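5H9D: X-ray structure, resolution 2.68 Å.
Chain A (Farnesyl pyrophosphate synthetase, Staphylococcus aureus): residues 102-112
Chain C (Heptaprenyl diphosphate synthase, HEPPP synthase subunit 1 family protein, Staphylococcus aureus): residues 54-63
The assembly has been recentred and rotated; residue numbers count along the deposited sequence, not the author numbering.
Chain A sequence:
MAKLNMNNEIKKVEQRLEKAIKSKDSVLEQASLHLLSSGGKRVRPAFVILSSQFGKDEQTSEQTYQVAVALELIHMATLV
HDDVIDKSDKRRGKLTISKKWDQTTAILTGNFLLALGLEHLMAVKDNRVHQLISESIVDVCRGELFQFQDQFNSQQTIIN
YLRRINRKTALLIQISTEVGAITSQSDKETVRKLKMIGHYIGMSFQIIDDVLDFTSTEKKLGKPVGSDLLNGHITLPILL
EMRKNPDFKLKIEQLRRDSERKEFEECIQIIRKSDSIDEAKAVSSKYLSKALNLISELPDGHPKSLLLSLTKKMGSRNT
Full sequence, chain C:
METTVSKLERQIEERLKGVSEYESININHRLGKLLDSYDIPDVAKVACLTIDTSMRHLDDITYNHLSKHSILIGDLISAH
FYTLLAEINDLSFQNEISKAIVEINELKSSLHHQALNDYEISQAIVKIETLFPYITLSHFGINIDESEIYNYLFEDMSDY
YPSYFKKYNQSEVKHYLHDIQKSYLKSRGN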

ATOM      1  N   ASP A 102      16.159   3.154  10.594  1.00 56.31           N
ATOM      2  CA  ASP A 102      16.884   3.178   9.347  1.00 58.82           C
ATOM      3  C   ASP A 102      16.009   2.714   8.186  1.00 58.70           C
ATOM      4  O   ASP A 102      14.855   2.335   8.376  1.00 56.78           O
ATOM      5  N   GLN A 103      16.576   2.758   6.987  1.00 59.06           N
ATOM      6  CA  GLN A 103      15.859   2.393   5.784  1.00 59.79           C
ATOM      7  C   GLN A 103      15.418   0.943   5.736  1.00 58.82           C
ATOM      8  O   GLN A 103      14.313   0.669   5.274  1.00 59.52           O
ATOM      9  N   THR A 104      16.256   0.017   6.205  1.00 57.40           N
ATOM     10  CA  THR A 104      15.899  -1.402   6.177  1.00 55.61           C
ATOM     11  C   THR A 104      14.679  -1.615   7.052  1.00 55.19           C
ATOM     12  O   THR A 104      13.751  -2.332   6.689  1.00 55.32           O
ATOM     13  N   THR A 105      14.700  -0.991   8.222  1.00 53.68           N
ATOM     14  CA  THR A 105      13.600  -1.116   9.159  1.00 52.73           C
ATOM     15  C   THR A 105      12.253  -0.695   8.569  1.00 52.46           C
ATOM     16  O   THR A 105      11.285  -1.453   8.636  1.00 52.92           O
ATOM     17  N   ALA A 106      12.198   0.506   7.991  1.00 50.97           N
ATOM     18  CA  ALA A 106      10.970   1.057   7.403  1.00 49.10           C
ATOM     19  C   ALA A 106      10.412   0.196   6.288  1.00 47.07           C
ATOM     20  O   ALA A 106       9.212   0.034   6.154  1.00 46.50           O
ATOM     21  N   ILE A 107      11.282  -0.345   5.467  1.00 46.06           N
ATOM     22  CA  ILE A 107      10.818  -1.190   4.397  1.00 45.67           C
ATOM     23  C   ILE A 107      10.191  -2.438   5.023  1.00 45.57           C
ATOM     24  O   ILE A 107       9.119  -2.870   4.622  1.00 46.27           O
ATOM     25  N   LEU A 108      10.853  -2.984   6.028  1.00 45.26           N
ATOM     26  CA  LEU A 108      10.387  -4.160   6.699  1.00 48.08           C
ATOM     27  C   LEU A 108       9.083  -3.905   7.422  1.00 49.75           C
ATOM     28  O   LEU A 108       8.172  -4.767   7.394  1.00 51.80           O
ATOM     29  N   THR A 109       8.968  -2.728   8.050  1.00 48.99           N
ATOM     30  CA  THR A 109       7.752  -2.401   8.789  1.00 49.35           C
ATOM     31  C   THR A 109       6.572  -2.338   7.830  1.00 48.69           C
ATOM     32  O   THR A 109       5.490  -2.841   8.130  1.00 48.09           O
ATOM     33  N   GLY A 110       6.802  -1.735   6.666  1.00 49.15           N
ATOM     34  CA  GLY A 110       5.775  -1.626   5.654  1.00 47.25           C
ATOM     35  C   GLY A 110       5.286  -2.992   5.205  1.00 48.35           C
ATOM     36  O   GLY A 110       4.081  -3.180   5.031  1.00 47.01           O
ATOM     37  N   ASN A 111       6.199  -3.943   5.003  1.00 48.70           N
ATOM     38  CA  ASN A 111       5.803  -5.292   4.582  1.00 48.49           C
ATOM     39  C   ASN A 111       4.967  -5.927   5.690  1.00 50.12           C
ATOM     40  O   ASN A 111       3.928  -6.585   5.439  1.00 51.63           O
ATOM     41  N   PHE A 112       5.442  -5.730   6.920  1.00 47.26           N
ATOM     42  CA  PHE A 112       4.775  -6.245   8.105  1.00 45.65           C
ATOM     43  C   PHE A 112       3.313  -5.770   8.145  1.00 44.84           C
ATOM     44  O   PHE A 112       2.392  -6.573   8.197  1.00 45.39           O
TER
ATOM     45  N   SER C  54       9.001 -10.250  -4.686  1.00 61.92           N
ATOM     46  CA  SER C  54       8.924  -8.896  -4.163  1.00 61.67           C
ATOM     47  C   SER C  54       9.821  -8.788  -2.936  1.00 61.15           C
ATOM     48  O   SER C  54      10.708  -7.920  -2.875  1.00 59.73           O
ATOM     49  N   MET C  55       9.606  -9.698  -1.985  1.00 60.11           N
ATOM     50  CA  MET C  55      10.382  -9.757  -0.752  1.00 59.79           C
ATOM     51  C   MET C  55      11.906  -9.668  -0.985  1.00 60.00           C
ATOM     52  O   MET C  55      12.595  -8.852  -0.372  1.00 56.90           O
ATOM     53  N   ARG C  56      12.439 -10.493  -1.883  1.00 62.13           N
ATOM     54  CA  ARG C  56      13.882 -10.445  -2.153  1.00 62.79           C
ATOM     55  C   ARG C  56      14.284  -9.156  -2.889  1.00 62.94           C
ATOM     56  O   ARG C  56      15.436  -8.701  -2.783  1.00 60.03           O
ATOM     57  N   HIS C  57      13.326  -8.567  -3.624  1.00 63.31           N
ATOM     58  CA  HIS C  57      13.577  -7.332  -4.356  1.00 62.37           C
ATOM     59  C   HIS C  57      13.699  -6.174  -3.399  1.00 61.69           C
ATOM     60  O   HIS C  57      14.613  -5.375  -3.512  1.00 61.95           O
ATOM     61  N   LEU C  58      12.789  -6.099  -2.437  1.00 61.62           N
ATOM     62  CA  LEU C  58      12.825  -5.027  -1.443  1.00 61.61           C
ATOM     63  C   LEU C  58      14.039  -5.219  -0.545  1.00 61.37           C
ATOM     64  O   LEU C  58      14.608  -4.254  -0.032  1.00 59.92           O
ATOM     65  N   ASP C  59      14.442  -6.466  -0.349  1.00 62.95           N
ATOM     66  CA  ASP C  59      15.614  -6.717   0.473  1.00 66.16           C
ATOM     67  C   ASP C  59      16.790  -6.037  -0.177  1.00 67.65           C
ATOM     68  O   ASP C  59      17.483  -5.228   0.437  1.00 68.99           O
ATOM     69  N   ASP C  60      16.976  -6.380  -1.447  1.00 69.97           N
ATOM     70  CA  ASP C  60      18.058  -5.879  -2.286  1.00 72.02           C
ATOM     71  C   ASP C  60      18.191  -4.381  -2.437  1.00 71.74           C
ATOM     72  O   ASP C  60      19.295  -3.878  -2.578  1.00 72.96           O
ATOM     73  N   ILE C  61      17.073  -3.669  -2.437  1.00 70.75           N
ATOM     74  CA  ILE C  61      17.101  -2.230  -2.588  1.00 69.56           C
ATOM     75  C   ILE C  61      18.079  -1.555  -1.622  1.00 69.63           C
ATOM     76  O   ILE C  61      18.797  -0.639  -2.001  1.00 69.34           O
ATOM     77  N   THR C  62      18.138  -2.034  -0.392  1.00 69.59           N
ATOM     78  CA  THR C  62      19.025  -1.436   0.589  1.00 71.07           C
ATOM     79  C   THR C  62      20.474  -1.966   0.517  1.00 73.00           C
ATOM     80  O   THR C  62      21.400  -1.327   1.024  1.00 71.78           O
ATOM     81  N   TYR C  63      20.669  -3.128  -0.115  1.00 76.15           N
ATOM     82  CA  TYR C  63      22.011  -3.726  -0.247  1.00 78.60           C
ATOM     83  C   TYR C  63      22.730  -3.403  -1.567  1.00 79.09           C
ATOM     84  O   TYR C  63      23.940  -3.172  -1.581  1.00 78.93           O
TER

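Helix 103-112 of chain A and helix 54-63 of chain C run nearly antiparallel (164°), their axes 9.9 Å apart at closest approach, and meet through van der Waals packing without a hydrogen bond between them. I107(A) points toward chain C in the m,t rotamer, which extends CD1 to 3.6 Å from OG1 of T62(C), while its CG2 lies 3.9 Å from CB of L58(C). T62(C), chi1 m at -39°, also points in and has the largest area covered here; its CG2 rests 3.6 Å from OG1 of T104(A). Q103(A) points toward the partner with chi1 and chi2 both t, so the extended chain carries NE2 to 4.2 Å from CG2 of I61(C), which is itself m,t. At the other end N111(A), chi1 m, sets OD1 3.3 Å from CD1 of L58(C) (m,t), an apolar neighbour; its ND2 is hydrogen-bonded elsewhere in the structure. M55(C) starts sideways, but its m,m bend and chi3 of 96° bring CE to 3.7 Å from CG of N111(A). D102(A), chi1 p, folds back over the start of its helix: OD2 caps N of T104(A) at 3.0 Å, and OD1 accepts from OG1 of T105(A) at 2.8 Å. T109(A), chi1 m, donates from OG1 to O of T105(A) at 2.9 Å and is out of reach of chain C.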

ATOM      1  CB  ASP A 102      18.187   2.355   9.426  1.00 62.48           C
ATOM      2  CG  ASP A 102      17.942   0.866   9.543  1.00 68.04           C
ATOM      3  OD1 ASP A 102      17.595   0.375  10.644  1.00 70.35           O
ATOM      4  OD2 ASP A 102      18.092   0.179   8.514  1.00 72.85           O
ATOM      5  CB  GLN A 103      16.703   2.734   4.548  1.00 61.94           C
ATOM      6  CG  GLN A 103      15.919   2.797   3.254  1.00 66.59           C
ATOM      7  CD  GLN A 103      16.759   3.290   2.060  1.00 71.16           C
ATOM      8  OE1 GLN A 103      17.341   4.388   2.093  1.00 70.11           O
ATOM      9  NE2 GLN A 103      16.814   2.479   0.998  1.00 70.44           N
ATOM     10  CB  THR A 104      17.019  -2.336   6.734  1.00 56.78           C
ATOM     11  OG1 THR A 104      18.292  -2.030   6.126  1.00 58.31           O
ATOM     12  CG2 THR A 104      16.659  -3.777   6.436  1.00 54.11           C
ATOM     13  CB  THR A 105      13.890  -0.302  10.431  1.00 53.21           C
ATOM     14  OG1 THR A 105      15.068  -0.816  11.054  1.00 55.52           O
ATOM     15  CG2 THR A 105      12.745  -0.399  11.416  1.00 52.77           C
ATOM     16  CB  ALA A 106      11.216   2.469   6.879  1.00 49.09           C
ATOM     17  CB  ILE A 107      11.997  -1.544   3.463  1.00 44.53           C
ATOM     18  CG1 ILE A 107      12.327  -0.331   2.597  1.00 45.39           C
ATOM     19  CG2 ILE A 107      11.662  -2.717   2.572  1.00 42.96           C
ATOM     20  CD1 ILE A 107      13.567  -0.544   1.727  1.00 47.94           C
ATOM     21  CB  LEU A 108      11.445  -4.676   7.684  1.00 49.48           C
ATOM     22  CG  LEU A 108      12.662  -5.423   7.110  1.00 51.00           C
ATOM     23  CD1 LEU A 108      13.546  -5.795   8.275  1.00 53.88           C
ATOM     24  CD2 LEU A 108      12.268  -6.700   6.353  1.00 48.23           C
ATOM     25  CB  THR A 109       7.882  -1.072   9.596  1.00 49.44           C
ATOM     26  OG1 THR A 109       9.042  -1.116  10.437  1.00 51.21           O
ATOM     27  CG2 THR A 109       6.709  -0.930  10.535  1.00 51.36           C
ATOM     28  CB  ASN A 111       7.018  -6.189   4.332  1.00 49.71           C
ATOM     29  CG  ASN A 111       7.936  -5.665   3.256  1.00 49.44           C
ATOM     30  OD1 ASN A 111       7.501  -5.008   2.317  1.00 51.59           O
ATOM     31  ND2 ASN A 111       9.215  -5.966   3.384  1.00 46.23           N
ATOM     32  CB  PHE A 112       5.582  -5.763   9.325  1.00 44.14           C
ATOM     33  CG  PHE A 112       4.968  -6.064  10.657  1.00 43.78           C
ATOM     34  CD1 PHE A 112       4.925  -7.359  11.144  1.00 44.10           C
ATOM     35  CD2 PHE A 112       4.475  -5.028  11.458  1.00 43.68           C
ATOM     36  CE1 PHE A 112       4.405  -7.625  12.414  1.00 41.26           C
ATOM     37  CE2 PHE A 112       3.957  -5.285  12.717  1.00 42.54           C
ATOM     38  CZ  PHE A 112       3.923  -6.587  13.197  1.00 41.88           C
TER
ATOM     39  CB  SER C  54       7.482  -8.524  -3.826  1.00 61.76           C
ATOM     40  OG  SER C  54       6.863  -9.517  -3.036  1.00 66.97           O
ATOM     41  CB  MET C  55      10.035 -11.046  -0.007  1.00 60.83           C
ATOM     42  CG  MET C  55       8.586 -11.144   0.508  1.00 58.45           C
ATOM     43  SD  MET C  55       8.304 -10.013   1.833  0.53 58.54           S
ATOM     44  CE  MET C  55       7.566  -8.580   0.962  1.00 57.18           C
ATOM     45  CB  ARG C  56      14.322 -11.670  -2.955  1.00 62.85           C
ATOM     46  CG  ARG C  56      15.806 -11.653  -3.284  1.00 65.74           C
ATOM     47  CD  ARG C  56      16.301 -12.943  -3.937  1.00 68.95           C
ATOM     48  NE  ARG C  56      15.898 -14.130  -3.184  1.00 70.26           N
ATOM     49  CZ  ARG C  56      14.808 -14.841  -3.453  1.00 70.47           C
ATOM     50  NH1 ARG C  56      14.026 -14.481  -4.468  1.00 69.07           N
ATOM     51  NH2 ARG C  56      14.493 -15.894  -2.700  1.00 70.36           N
ATOM     52  CB  HIS C  57      12.471  -7.044  -5.357  1.00 64.35           C
ATOM     53  CG  HIS C  57      12.820  -5.968  -6.343  1.00 65.92           C
ATOM     54  ND1 HIS C  57      14.015  -5.953  -7.028  1.00 67.81           N
ATOM     55  CD2 HIS C  57      12.124  -4.894  -6.784  1.00 67.00           C
ATOM     56  CE1 HIS C  57      14.043  -4.921  -7.852  1.00 67.08           C
ATOM     57  NE2 HIS C  57      12.905  -4.263  -7.723  1.00 70.23           N
ATOM     58  CB  LEU C  58      11.520  -5.008  -0.610  1.00 59.44           C
ATOM     59  CG  LEU C  58      10.193  -4.777  -1.368  1.00 57.91           C
ATOM     60  CD1 LEU C  58       9.049  -5.285  -0.572  1.00 55.42           C
ATOM     61  CD2 LEU C  58       9.994  -3.318  -1.697  1.00 55.08           C
ATOM     62  CB  ASP C  59      15.918  -8.201   0.555  1.00 67.25           C
ATOM     63  CG  ASP C  59      15.290  -8.855   1.753  1.00 68.87           C
ATOM     64  OD1 ASP C  59      15.224  -8.179   2.807  1.00 68.94           O
ATOM     65  OD2 ASP C  59      14.883 -10.037   1.644  1.00 67.41           O
ATOM     66  CB  ASP C  60      17.957  -6.503  -3.678  1.00 73.78           C
ATOM     67  CG  ASP C  60      18.205  -7.999  -3.653  1.00 77.48           C
ATOM     68  OD1 ASP C  60      18.935  -8.457  -2.735  1.00 79.81           O
ATOM     69  OD2 ASP C  60      17.690  -8.713  -4.542  1.00 77.72           O
ATOM     70  CB  ILE C  61      15.662  -1.668  -2.435  1.00 69.41           C
ATOM     71  CG1 ILE C  61      14.882  -1.960  -3.730  1.00 68.09           C
ATOM     72  CG2 ILE C  61      15.685  -0.175  -2.096  1.00 66.17           C
ATOM     73  CD1 ILE C  61      13.383  -1.954  -3.571  1.00 68.01           C
ATOM     74  CB  THR C  62      18.441  -1.626   2.023  1.00 69.90           C
ATOM     75  OG1 THR C  62      17.017  -1.454   1.993  1.00 71.89           O
ATOM     76  CG2 THR C  62      18.977  -0.575   2.956  1.00 69.01           C
ATOM     77  CB  TYR C  63      21.970  -5.247  -0.086  1.00 79.32           C
ATOM     78  CG  TYR C  63      23.365  -5.817   0.081  1.00 82.84           C
ATOM     79  CD1 TYR C  63      24.233  -5.301   1.052  1.00 84.23           C
ATOM     80  CD2 TYR C  63      23.833  -6.859  -0.732  1.00 84.30           C
ATOM     81  CE1 TYR C  63      25.541  -5.807   1.212  1.00 85.49           C
ATOM     82  CE2 TYR C  63      25.140  -7.375  -0.582  1.00 84.94           C
ATOM     83  CZ  TYR C  63      25.987  -6.840   0.391  1.00 85.90           C
ATOM     84  OH  TYR C  63      27.279  -7.314   0.530  1.00 86.03           O
TER